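Local coordinates for protein ribulose bisphosphate carboxylase (Pyrococcus horikoshii, PDB 2D69) that probably fixes carbon dioxide by adding it with water to ribulose 1,5-bisphosphate, giving two molecules of 3-phosphoglycerate in an archaeal AMP degradation pathway, at residues 169-174 with 204-209; 30-35 with 82-87; 93-98 with 127-132. One frame throughout, in Å; residues are numbered along the deposited sequence.

Interaction 1: residues 169-174 with 204-209; sequences EYAEIA and RKLYRV. With SO4 (sulfate ion), chain I.
A171 CB lies against K205, L206 and V209 where two helices meet. The K205 chain runs past this methyl, with CG and CE each 3.8 Å from A171 CB; its CG is anti to the backbone N (chi1 -179°), which sets that carbon against the alanine. V209 CG2 lies 3.9 Å from A171 CB. One turn on, A174 CB and L206 CD1 are only 3.5 Å apart, tighter than ordinary van der Waals contact, while L206 CG sits at the edge of the Y170 ring, near its plane, 4.3 Å from Y170 CD2. No hydrogen bond joins the two segments. The polar end of K205 turns instead to a sulfate ion, probably from the crystallisation liquor, with K205 NZ donating to sulfate O3 at 2.7 Å. Further out, the Y170 ring is fixed by stacking on F191, by an edge-to-face meeting with W165 and by a hydrogen bond between its hydroxyl and D187. L185, on strand 184-186, touches Y170, A174 and L206. The axes of the two short segments come within 9.6 Å, at 21°. Such a pair, each helix following its own strand, 154-157 and 184-186, is characteristic of adjacent outer helices in the alpha/beta (TIM) barrel, here with the Y170 side chain about 6 Å from that of D188, a predicted magnesium ligand.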
loop_
_atom_site.group_PDB
_atom_site.type_symbol
_atom_site.label_atom_id
_atom_site.label_comp_id
_atom_site.label_asym_id
_atom_site.label_seq_id
_atom_site.Cartn_x
_atom_site.Cartn_y
_atom_site.Cartn_z
ATOM N N GLU A 169 28.580 -26.777 -6.209
ATOM C CA GLU A 169 28.772 -28.225 -6.207
ATOM C C GLU A 169 27.400 -28.857 -6.441
ATOM O O GLU A 169 27.273 -29.864 -7.121
ATOM C CB GLU A 169 29.360 -28.697 -4.882
ATOM C CG GLU A 169 30.792 -28.273 -4.550
ATOM C CD GLU A 169 31.135 -28.400 -3.049
ATOM O OE1 GLU A 169 30.252 -28.325 -2.178
ATOM O OE2 GLU A 169 32.309 -28.586 -2.705
ATOM N N TYR A 170 26.347 -28.241 -5.886
ATOM C CA TYR A 170 25.008 -28.779 -6.041
ATOM C C TYR A 170 24.573 -28.639 -7.502
ATOM O O TYR A 170 23.981 -29.549 -8.047
ATOM C CB TYR A 170 24.020 -28.067 -5.140
ATOM C CG TYR A 170 22.864 -28.879 -4.644
ATOM C CD1 TYR A 170 23.077 -29.942 -3.779
ATOM C CD2 TYR A 170 21.542 -28.569 -4.992
ATOM C CE1 TYR A 170 22.037 -30.699 -3.277
ATOM C CE2 TYR A 170 20.462 -29.332 -4.447
ATOM C CZ TYR A 170 20.741 -30.397 -3.595
ATOM O OH TYR A 170 19.748 -31.174 -2.987
ATOM N N ALA A 171 24.926 -27.520 -8.133
ATOM C CA ALA A 171 24.650 -27.310 -9.558
ATOM C C ALA A 171 25.265 -28.392 -10.412
ATOM O O ALA A 171 24.683 -28.799 -11.426
ATOM C CB ALA A 171 25.142 -25.943 -10.008
ATOM N N GLU A 172 26.444 -28.852 -10.028
ATOM C CA GLU A 172 27.179 -29.841 -10.851
ATOM C C GLU A 172 26.568 -31.222 -10.715
ATOM O O GLU A 172 26.424 -31.945 -11.684
ATOM C CB GLU A 172 28.686 -29.868 -10.510
ATOM C CG GLU A 172 29.369 -28.554 -10.882
ATOM C CD GLU A 172 30.856 -28.438 -10.466
ATOM O OE1 GLU A 172 31.321 -29.085 -9.474
ATOM O OE2 GLU A 172 31.552 -27.651 -11.138
ATOM N N ILE A 173 26.229 -31.605 -9.501
ATOM C CA ILE A 173 25.561 -32.871 -9.348
ATOM C C ILE A 173 24.192 -32.861 -10.002
ATOM O O ILE A 173 23.838 -33.825 -10.691
ATOM C CB ILE A 173 25.583 -33.365 -7.888
ATOM C CG1 ILE A 173 24.984 -34.758 -7.805
ATOM C CG2 ILE A 173 24.925 -32.413 -6.929
ATOM C CD1 ILE A 173 25.798 -35.780 -8.583
ATOM N N ALA A 174 23.438 -31.766 -9.859
ATOM C CA ALA A 174 22.136 -31.647 -10.501
ATOM C C ALA A 174 22.233 -31.819 -11.990
ATOM O O ALA A 174 21.401 -32.464 -12.576
ATOM C CB ALA A 174 21.528 -30.289 -10.209
ATOM N N ARG A 204 18.372 -19.260 -7.752
ATOM C CA ARG A 204 18.905 -18.595 -8.957
ATOM C C ARG A 204 19.743 -19.528 -9.776
ATOM O O ARG A 204 19.604 -19.598 -11.028
ATOM C CB ARG A 204 19.715 -17.384 -8.579
ATOM C CG ARG A 204 18.864 -16.271 -7.982
ATOM C CD ARG A 204 19.731 -15.133 -7.497
ATOM N NE ARG A 204 19.065 -14.172 -6.670
ATOM C CZ ARG A 204 19.594 -13.627 -5.567
ATOM N NH1 ARG A 204 20.794 -14.007 -5.069
ATOM N NH2 ARG A 204 18.875 -12.726 -4.922
ATOM N N LYS A 205 20.640 -20.263 -9.128
ATOM C CA LYS A 205 21.542 -21.111 -9.920
ATOM C C LYS A 205 20.876 -22.342 -10.501
ATOM O O LYS A 205 21.031 -22.634 -11.669
ATOM C CB LYS A 205 22.776 -21.511 -9.102
ATOM C CG LYS A 205 23.830 -22.374 -9.791
ATOM C CD LYS A 205 24.495 -21.659 -10.958
ATOM C CE LYS A 205 25.556 -22.553 -11.577
ATOM N NZ LYS A 205 26.309 -21.850 -12.708
ATOM N N LEU A 206 20.132 -23.075 -9.691
ATOM C CA LEU A 206 19.693 -24.413 -10.099
ATOM C C LEU A 206 18.650 -24.401 -11.197
ATOM O O LEU A 206 18.597 -25.319 -12.016
ATOM C CB LEU A 206 19.181 -25.198 -8.903
ATOM C CG LEU A 206 20.213 -26.020 -8.145
ATOM C CD1 LEU A 206 20.575 -27.222 -8.942
ATOM C CD2 LEU A 206 21.463 -25.158 -7.809
ATOM N N TYR A 207 17.842 -23.357 -11.242
ATOM C CA TYR A 207 16.807 -23.248 -12.274
ATOM C C TYR A 207 17.428 -22.868 -13.602
ATOM O O TYR A 207 16.894 -23.202 -14.659
ATOM C CB TYR A 207 15.653 -22.309 -11.818
ATOM C CG TYR A 207 14.777 -23.004 -10.772
ATOM C CD1 TYR A 207 14.940 -22.779 -9.410
ATOM C CD2 TYR A 207 13.827 -23.993 -11.160
ATOM C CE1 TYR A 207 14.198 -23.450 -8.521
ATOM C CE2 TYR A 207 13.084 -24.664 -10.260
ATOM C CZ TYR A 207 13.278 -24.419 -8.929
ATOM O OH TYR A 207 12.565 -25.056 -7.946
ATOM N N ARG A 208 18.547 -22.160 -13.570
ATOM C CA ARG A 208 19.323 -21.940 -14.794
ATOM C C ARG A 208 19.902 -23.250 -15.356
ATOM O O ARG A 208 19.814 -23.529 -16.547
ATOM C CB ARG A 208 20.452 -20.927 -14.571
ATOM C CG ARG A 208 19.933 -19.537 -14.175
ATOM C CD ARG A 208 21.030 -18.474 -13.945
ATOM N NE ARG A 208 21.726 -18.211 -15.203
ATOM C CZ ARG A 208 22.899 -18.738 -15.576
ATOM N NH1 ARG A 208 23.578 -19.573 -14.775
ATOM N NH2 ARG A 208 23.410 -18.411 -16.778
ATOM N N VAL A 209 20.457 -24.065 -14.483
ATOM C CA VAL A 209 20.948 -25.380 -14.874
ATOM C C VAL A 209 19.780 -26.221 -15.400
ATOM O O VAL A 209 19.893 -26.880 -16.454
ATOM C CB VAL A 209 21.547 -26.121 -13.662
ATOM C CG1 VAL A 209 21.923 -27.607 -14.002
ATOM C CG2 VAL A 209 22.744 -25.378 -13.078
HETATM S S SO4 I . 24.319 -23.264 -16.068
HETATM O O1 SO4 I . 25.049 -22.835 -17.255
HETATM O O2 SO4 I . 24.346 -24.724 -15.990
HETATM O O3 SO4 I . 24.924 -22.662 -14.882
HETATM O O4 SO4 I . 22.940 -22.809 -16.183
#

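Interaction 2: residues 30-35 with 82-87; sequences YYFEPN and YIAKIA
Y30 and A84 are joined by two backbone hydrogen bonds: Y30 N gives its hydrogen to A84 O at 2.8 Å, almost straight at 174°, and A84 N returns one to Y30 O at 2.9 Å. F32 and Y82 form the next hydrogen-bonded pair, F32 N to Y82 O at 2.9 Å, with a weak return bond from Y82 N to F32 O. Between them Y31 and I83 make a non-hydrogen-bonded pair, supported by CA-H...O contacts from I83 to Y30 O and from Y31 to Y82 O. Within its own strand, Y31 OH donates to the anti lone pair of E33 OE2 at 2.5 Å; that oxygen lies in the plane of the Y31 ring, at its edge. This antiparallel pairing belongs to the mixed sheet of the Rubisco N-terminal domain, where 26-34 lies between 81-88 and 115-124. Helix 39-49 covers the face bearing Y30, F32, Y82 and A84. There F32 takes the crowded position between backbone N and carbonyl carbon (chi1 71°), and its ring receives Y82 CB over one face, toward the rim, in a CH-pi contact 3.9 Å from the centroid. The two rings are slid apart, their planes at 24°, and barely overlap. A84 CB meets the edge of the F32 ring at CE1, 4.0 Å away. P34 CD abuts the Y82 ring at CE2, 3.8 Å away. At the other end of the pairing, I86 CD1 rests against CD2 and CE2 of Y30, the side chains crossing at about a right angle; the Y30 hydroxyl is hydrogen-bonded to V105 O.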
loop_
_atom_site.group_PDB
_atom_site.type_symbol
_atom_site.label_atom_id
_atom_site.label_comp_id
_atom_site.label_asym_id
_atom_site.label_seq_id
_atom_site.Cartn_x
_atom_site.Cartn_y
_atom_site.Cartn_z
ATOM N N TYR A 30 -11.143 -45.815 15.773
ATOM C CA TYR A 30 -10.067 -45.952 16.726
ATOM C C TYR A 30 -9.818 -47.418 17.107
ATOM O O TYR A 30 -10.752 -48.220 17.290
ATOM C CB TYR A 30 -10.391 -45.185 18.014
ATOM C CG TYR A 30 -10.553 -43.671 17.915
ATOM C CD1 TYR A 30 -9.435 -42.819 17.992
ATOM C CD2 TYR A 30 -11.817 -43.082 17.778
ATOM C CE1 TYR A 30 -9.561 -41.429 17.895
ATOM C CE2 TYR A 30 -11.969 -41.678 17.690
ATOM C CZ TYR A 30 -10.839 -40.861 17.769
ATOM O OH TYR A 30 -10.962 -39.483 17.722
ATOM N N TYR A 31 -8.551 -47.768 17.274
ATOM C CA TYR A 31 -8.173 -48.970 18.032
ATOM C C TYR A 31 -7.836 -48.562 19.469
ATOM O O TYR A 31 -7.168 -47.562 19.689
ATOM C CB TYR A 31 -6.922 -49.617 17.408
ATOM C CG TYR A 31 -6.306 -50.707 18.281
ATOM C CD1 TYR A 31 -5.247 -50.430 19.125
ATOM C CD2 TYR A 31 -6.831 -51.973 18.291
ATOM C CE1 TYR A 31 -4.693 -51.441 19.973
ATOM C CE2 TYR A 31 -6.290 -52.999 19.106
ATOM C CZ TYR A 31 -5.220 -52.719 19.951
ATOM O OH TYR A 31 -4.685 -53.700 20.774
ATOM N N PHE A 32 -8.203 -49.354 20.468
ATOM C CA PHE A 32 -7.771 -49.002 21.816
ATOM C C PHE A 32 -7.681 -50.218 22.714
ATOM O O PHE A 32 -8.158 -51.269 22.359
ATOM C CB PHE A 32 -8.711 -47.924 22.442
ATOM C CG PHE A 32 -10.079 -48.445 22.792
ATOM C CD1 PHE A 32 -11.091 -48.399 21.858
ATOM C CD2 PHE A 32 -10.344 -48.991 24.043
ATOM C CE1 PHE A 32 -12.360 -48.908 22.172
ATOM C CE2 PHE A 32 -11.600 -49.497 24.345
ATOM C CZ PHE A 32 -12.607 -49.444 23.400
ATOM N N GLU A 33 -7.027 -50.050 23.861
ATOM C CA GLU A 33 -6.971 -51.055 24.915
ATOM C C GLU A 33 -7.346 -50.325 26.226
ATOM O O GLU A 33 -6.711 -49.320 26.546
ATOM C CB GLU A 33 -5.547 -51.650 25.008
ATOM C CG GLU A 33 -5.025 -52.193 23.662
ATOM C CD GLU A 33 -3.547 -52.569 23.662
ATOM O OE1 GLU A 33 -2.875 -52.374 24.714
ATOM O OE2 GLU A 33 -3.053 -53.036 22.589
ATOM N N PRO A 34 -8.384 -50.755 26.949
ATOM C CA PRO A 34 -8.764 -50.074 28.196
ATOM C C PRO A 34 -7.778 -50.351 29.309
ATOM O O PRO A 34 -7.095 -51.363 29.282
ATOM C CB PRO A 34 -10.112 -50.700 28.558
ATOM C CG PRO A 34 -10.082 -52.032 27.940
ATOM C CD PRO A 34 -9.273 -51.884 26.664
ATOM N N ASN A 35 -7.682 -49.438 30.259
ATOM C CA ASN A 35 -6.837 -49.636 31.416
ATOM C C ASN A 35 -7.652 -49.421 32.671
ATOM O O ASN A 35 -7.853 -48.306 33.087
ATOM C CB ASN A 35 -5.622 -48.699 31.399
ATOM C CG ASN A 35 -4.809 -48.795 32.680
ATOM O OD1 ASN A 35 -4.495 -47.797 33.305
ATOM N ND2 ASN A 35 -4.521 -50.014 33.102
ATOM N N TYR A 82 -9.673 -53.459 20.936
ATOM C CA TYR A 82 -11.015 -53.135 20.482
ATOM C C TYR A 82 -10.939 -52.089 19.369
ATOM O O TYR A 82 -10.042 -51.241 19.370
ATOM C CB TYR A 82 -11.835 -52.540 21.631
ATOM C CG TYR A 82 -12.015 -53.533 22.743
ATOM C CD1 TYR A 82 -13.072 -54.434 22.733
ATOM C CD2 TYR A 82 -11.080 -53.616 23.756
ATOM C CE1 TYR A 82 -13.223 -55.386 23.756
ATOM C CE2 TYR A 82 -11.197 -54.585 24.795
ATOM C CZ TYR A 82 -12.265 -55.459 24.785
ATOM O OH TYR A 82 -12.361 -56.382 25.810
ATOM N N ILE A 83 -11.852 -52.168 18.415
ATOM C CA ILE A 83 -12.062 -51.049 17.503
ATOM C C ILE A 83 -13.380 -50.403 17.885
ATOM O O ILE A 83 -14.342 -51.121 18.236
ATOM C CB ILE A 83 -11.993 -51.516 16.047
ATOM C CG1 ILE A 83 -10.519 -51.749 15.668
ATOM C CG2 ILE A 83 -12.614 -50.499 15.103
ATOM C CD1 ILE A 83 -10.267 -52.346 14.227
ATOM N N ALA A 84 -13.380 -49.074 17.989
ATOM C CA ALA A 84 -14.606 -48.278 18.026
ATOM C C ALA A 84 -14.703 -47.395 16.793
ATOM O O ALA A 84 -13.697 -46.892 16.324
ATOM C CB ALA A 84 -14.646 -47.421 19.254
ATOM N N LYS A 85 -15.918 -47.230 16.275
ATOM C CA LYS A 85 -16.198 -46.211 15.292
ATOM C C LYS A 85 -17.109 -45.240 15.978
ATOM O O LYS A 85 -18.048 -45.628 16.681
ATOM C CB LYS A 85 -16.875 -46.794 14.058
ATOM C CG LYS A 85 -16.185 -47.998 13.481
ATOM C CD LYS A 85 -16.832 -48.406 12.156
ATOM C CE LYS A 85 -16.318 -49.762 11.653
ATOM N NZ LYS A 85 -17.182 -50.347 10.577
ATOM N N ILE A 86 -16.830 -43.969 15.791
ATOM C CA ILE A 86 -17.521 -42.905 16.506
ATOM C C ILE A 86 -18.012 -41.884 15.493
ATOM O O ILE A 86 -17.313 -41.584 14.516
ATOM C CB ILE A 86 -16.598 -42.241 17.552
ATOM C CG1 ILE A 86 -16.044 -43.301 18.542
ATOM C CG2 ILE A 86 -17.382 -41.155 18.307
ATOM C CD1 ILE A 86 -15.005 -42.736 19.592
ATOM N N ALA A 87 -19.233 -41.421 15.719
ATOM C CA ALA A 87 -19.896 -40.483 14.834
ATOM C C ALA A 87 -19.982 -39.098 15.456
ATOM O O ALA A 87 -20.356 -38.967 16.613
ATOM C CB ALA A 87 -21.284 -40.976 14.485
#

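Interaction 3: residues 93-98 with 127-132; sequences FEEGSL and YEYLRH
E128 O lies 3.8 Å from E95 OE1, backbone oxygen beside carboxylate. E128 OE1 makes a salt bridge with R131 NH1 at 2.9 Å. Y129 follows, its CG anti to the backbone N (chi1 -164°), and its ring edge meets F93 CB at CE1, 3.8 Å away. Its hydroxyl donates to a water that donates to E94 O and S97 O, tying the phenol to both ends of the type II beta turn 94-97, which leads into helix 98-105 of the Rubisco N-terminal domain with S97 as N-cap. A second water, over the centre of the Y129 ring, accepts from G96 N and donates to Y129 O. R131 CG packs over one face of the H132 ring, whose NE2 lies 2.9 Å from E95 OE1. E95 OE2 makes a salt bridge to R131 of a neighbouring subunit. An alanine in place of E95 would probably leave that arginine without this carboxylate partner and open a gap beside the H132 ring. A third water links G96 O to H132 O. Water thus joins much of this subunit-boundary contact, where E95 lies against H132 of its own chain and pairs with an arginine of another.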
loop_
_atom_site.group_PDB
_atom_site.type_symbol
_atom_site.label_atom_id
_atom_site.label_comp_id
_atom_site.label_asym_id
_atom_site.label_seq_id
_atom_site.Cartn_x
_atom_site.Cartn_y
_atom_site.Cartn_z
ATOM N N PHE A 93 -17.453 -28.826 14.524
ATOM C CA PHE A 93 -16.296 -28.485 13.706
ATOM C C PHE A 93 -16.300 -27.118 13.069
ATOM O O PHE A 93 -17.363 -26.589 12.588
ATOM C CB PHE A 93 -16.111 -29.553 12.630
ATOM C CG PHE A 93 -15.900 -30.922 13.184
ATOM C CD1 PHE A 93 -15.000 -31.144 14.220
ATOM C CD2 PHE A 93 -16.741 -31.963 12.829
ATOM C CE1 PHE A 93 -14.835 -32.403 14.737
ATOM C CE2 PHE A 93 -16.607 -33.225 13.401
ATOM C CZ PHE A 93 -15.660 -33.428 14.356
ATOM N N GLU A 94 -15.121 -26.511 13.054
ATOM C CA GLU A 94 -14.938 -25.306 12.276
ATOM C C GLU A 94 -14.575 -25.745 10.909
ATOM O O GLU A 94 -13.471 -26.274 10.674
ATOM C CB GLU A 94 -13.863 -24.392 12.869
ATOM C CG GLU A 94 -13.649 -23.117 12.091
ATOM C CD GLU A 94 -12.506 -22.245 12.655
ATOM O OE1 GLU A 94 -11.936 -22.513 13.781
ATOM O OE2 GLU A 94 -12.250 -21.262 11.951
ATOM N N GLU A 95 -15.497 -25.512 9.979
ATOM C CA GLU A 95 -15.354 -26.082 8.639
ATOM C C GLU A 95 -14.222 -25.420 7.886
ATOM O O GLU A 95 -14.005 -24.203 7.987
ATOM C CB GLU A 95 -16.707 -26.033 7.895
ATOM C CG GLU A 95 -17.667 -27.089 8.457
ATOM C CD GLU A 95 -19.005 -27.229 7.756
ATOM O OE1 GLU A 95 -19.353 -26.406 6.814
ATOM O OE2 GLU A 95 -19.688 -28.220 8.136
ATOM N N GLY A 96 -13.506 -26.227 7.106
ATOM C CA GLY A 96 -12.301 -25.810 6.431
ATOM C C GLY A 96 -11.065 -25.911 7.324
ATOM O O GLY A 96 -9.966 -25.783 6.818
ATOM N N SER A 97 -11.211 -26.056 8.641
ATOM C CA SER A 97 -10.031 -26.112 9.510
ATOM C C SER A 97 -9.686 -27.543 9.936
ATOM O O SER A 97 -10.246 -28.071 10.884
ATOM C CB SER A 97 -10.187 -25.211 10.746
ATOM O OG SER A 97 -9.076 -25.318 11.645
ATOM N N LEU A 98 -8.732 -28.173 9.251
ATOM C CA LEU A 98 -8.315 -29.531 9.633
ATOM C C LEU A 98 -7.568 -29.464 10.904
ATOM O O LEU A 98 -7.655 -30.376 11.723
ATOM C CB LEU A 98 -7.463 -30.146 8.569
ATOM C CG LEU A 98 -7.064 -31.601 8.925
ATOM C CD1 LEU A 98 -7.547 -32.571 7.931
ATOM C CD2 LEU A 98 -5.590 -31.651 9.080
ATOM N N TYR A 127 -19.824 -35.198 2.943
ATOM C CA TYR A 127 -19.686 -34.290 1.779
ATOM C C TYR A 127 -19.603 -32.827 2.242
ATOM O O TYR A 127 -18.810 -32.051 1.724
ATOM C CB TYR A 127 -20.828 -34.503 0.777
ATOM C CG TYR A 127 -20.607 -33.725 -0.517
ATOM C CD1 TYR A 127 -19.828 -34.243 -1.551
ATOM C CD2 TYR A 127 -21.132 -32.473 -0.682
ATOM C CE1 TYR A 127 -19.614 -33.518 -2.701
ATOM C CE2 TYR A 127 -20.867 -31.725 -1.817
ATOM C CZ TYR A 127 -20.137 -32.271 -2.827
ATOM O OH TYR A 127 -19.944 -31.528 -3.960
ATOM N N GLU A 128 -20.391 -32.460 3.246
ATOM C CA GLU A 128 -20.504 -31.091 3.657
ATOM C C GLU A 128 -19.290 -30.655 4.470
ATOM O O GLU A 128 -19.090 -29.467 4.628
ATOM C CB GLU A 128 -21.822 -30.810 4.421
ATOM C CG GLU A 128 -23.073 -30.739 3.526
ATOM C CD GLU A 128 -23.029 -29.626 2.470
ATOM O OE1 GLU A 128 -23.269 -29.964 1.279
ATOM O OE2 GLU A 128 -22.801 -28.435 2.823
ATOM N N TYR A 129 -18.505 -31.610 4.981
ATOM C CA TYR A 129 -17.168 -31.296 5.528
ATOM C C TYR A 129 -16.125 -31.173 4.394
ATOM O O TYR A 129 -15.357 -30.207 4.303
ATOM C CB TYR A 129 -16.737 -32.370 6.552
ATOM C CG TYR A 129 -15.595 -31.882 7.390
ATOM C CD1 TYR A 129 -15.811 -31.146 8.544
ATOM C CD2 TYR A 129 -14.290 -32.076 6.972
ATOM C CE1 TYR A 129 -14.738 -30.628 9.251
ATOM C CE2 TYR A 129 -13.210 -31.589 7.683
ATOM C CZ TYR A 129 -13.412 -30.869 8.800
ATOM O OH TYR A 129 -12.290 -30.365 9.428
ATOM N N LEU A 130 -16.135 -32.156 3.524
ATOM C CA LEU A 130 -15.087 -32.350 2.534
ATOM C C LEU A 130 -15.136 -31.260 1.489
ATOM O O LEU A 130 -14.088 -30.887 0.906
ATOM C CB LEU A 130 -15.305 -33.718 1.852
ATOM C CG LEU A 130 -14.220 -34.184 0.871
ATOM C CD1 LEU A 130 -12.889 -34.171 1.531
ATOM C CD2 LEU A 130 -14.528 -35.607 0.326
ATOM N N ARG A 131 -16.331 -30.726 1.244
ATOM C CA ARG A 131 -16.498 -29.736 0.169
ATOM C C ARG A 131 -15.760 -28.404 0.478
ATOM O O ARG A 131 -15.532 -27.595 -0.410
ATOM C CB ARG A 131 -17.980 -29.479 -0.129
ATOM C CG ARG A 131 -18.724 -28.676 0.985
ATOM C CD ARG A 131 -20.198 -28.456 0.710
ATOM N NE ARG A 131 -20.365 -27.540 -0.396
ATOM C CZ ARG A 131 -21.437 -27.473 -1.182
ATOM N NH1 ARG A 131 -22.475 -28.270 -0.974
ATOM N NH2 ARG A 131 -21.473 -26.579 -2.168
ATOM N N HIS A 132 -15.376 -28.191 1.739
ATOM C CA HIS A 132 -14.591 -27.016 2.122
ATOM C C HIS A 132 -13.072 -27.255 2.074
ATOM O O HIS A 132 -12.312 -26.483 2.681
ATOM C CB HIS A 132 -15.048 -26.547 3.509
ATOM C CG HIS A 132 -16.531 -26.355 3.573
ATOM N ND1 HIS A 132 -17.214 -25.549 2.679
ATOM C CD2 HIS A 132 -17.465 -26.892 4.388
ATOM C CE1 HIS A 132 -18.503 -25.587 2.962
ATOM N NE2 HIS A 132 -18.685 -26.397 3.988
HETATM O O HOH W 1 -12.920 -28.850 11.676
HETATM O O HOH W 2 -14.917 -28.668 6.514
HETATM O O HOH W 3 -9.834 -25.664 3.546
#

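Interactions 2 and 3 lie in the N-terminal domain, their nearest atoms about 7 Å apart, whereas interaction 1 belongs to the catalytic barrel, its centre about 51 Å from that of interaction 2. No two of the three share an element. The principle they illustrate is that chemistry follows place. Mostly buried side chains between the barrel helices meet by apolar contact, with no hydrogen bond across; neighbouring strands bond backbone to backbone, with aromatic side chains packing on the sheet; and the partly buried loop and short helix of interaction 3 rely on bridging waters and a carboxylate. Interactions 1 and 3 both reach other subunits, while no other chain touches interaction 2.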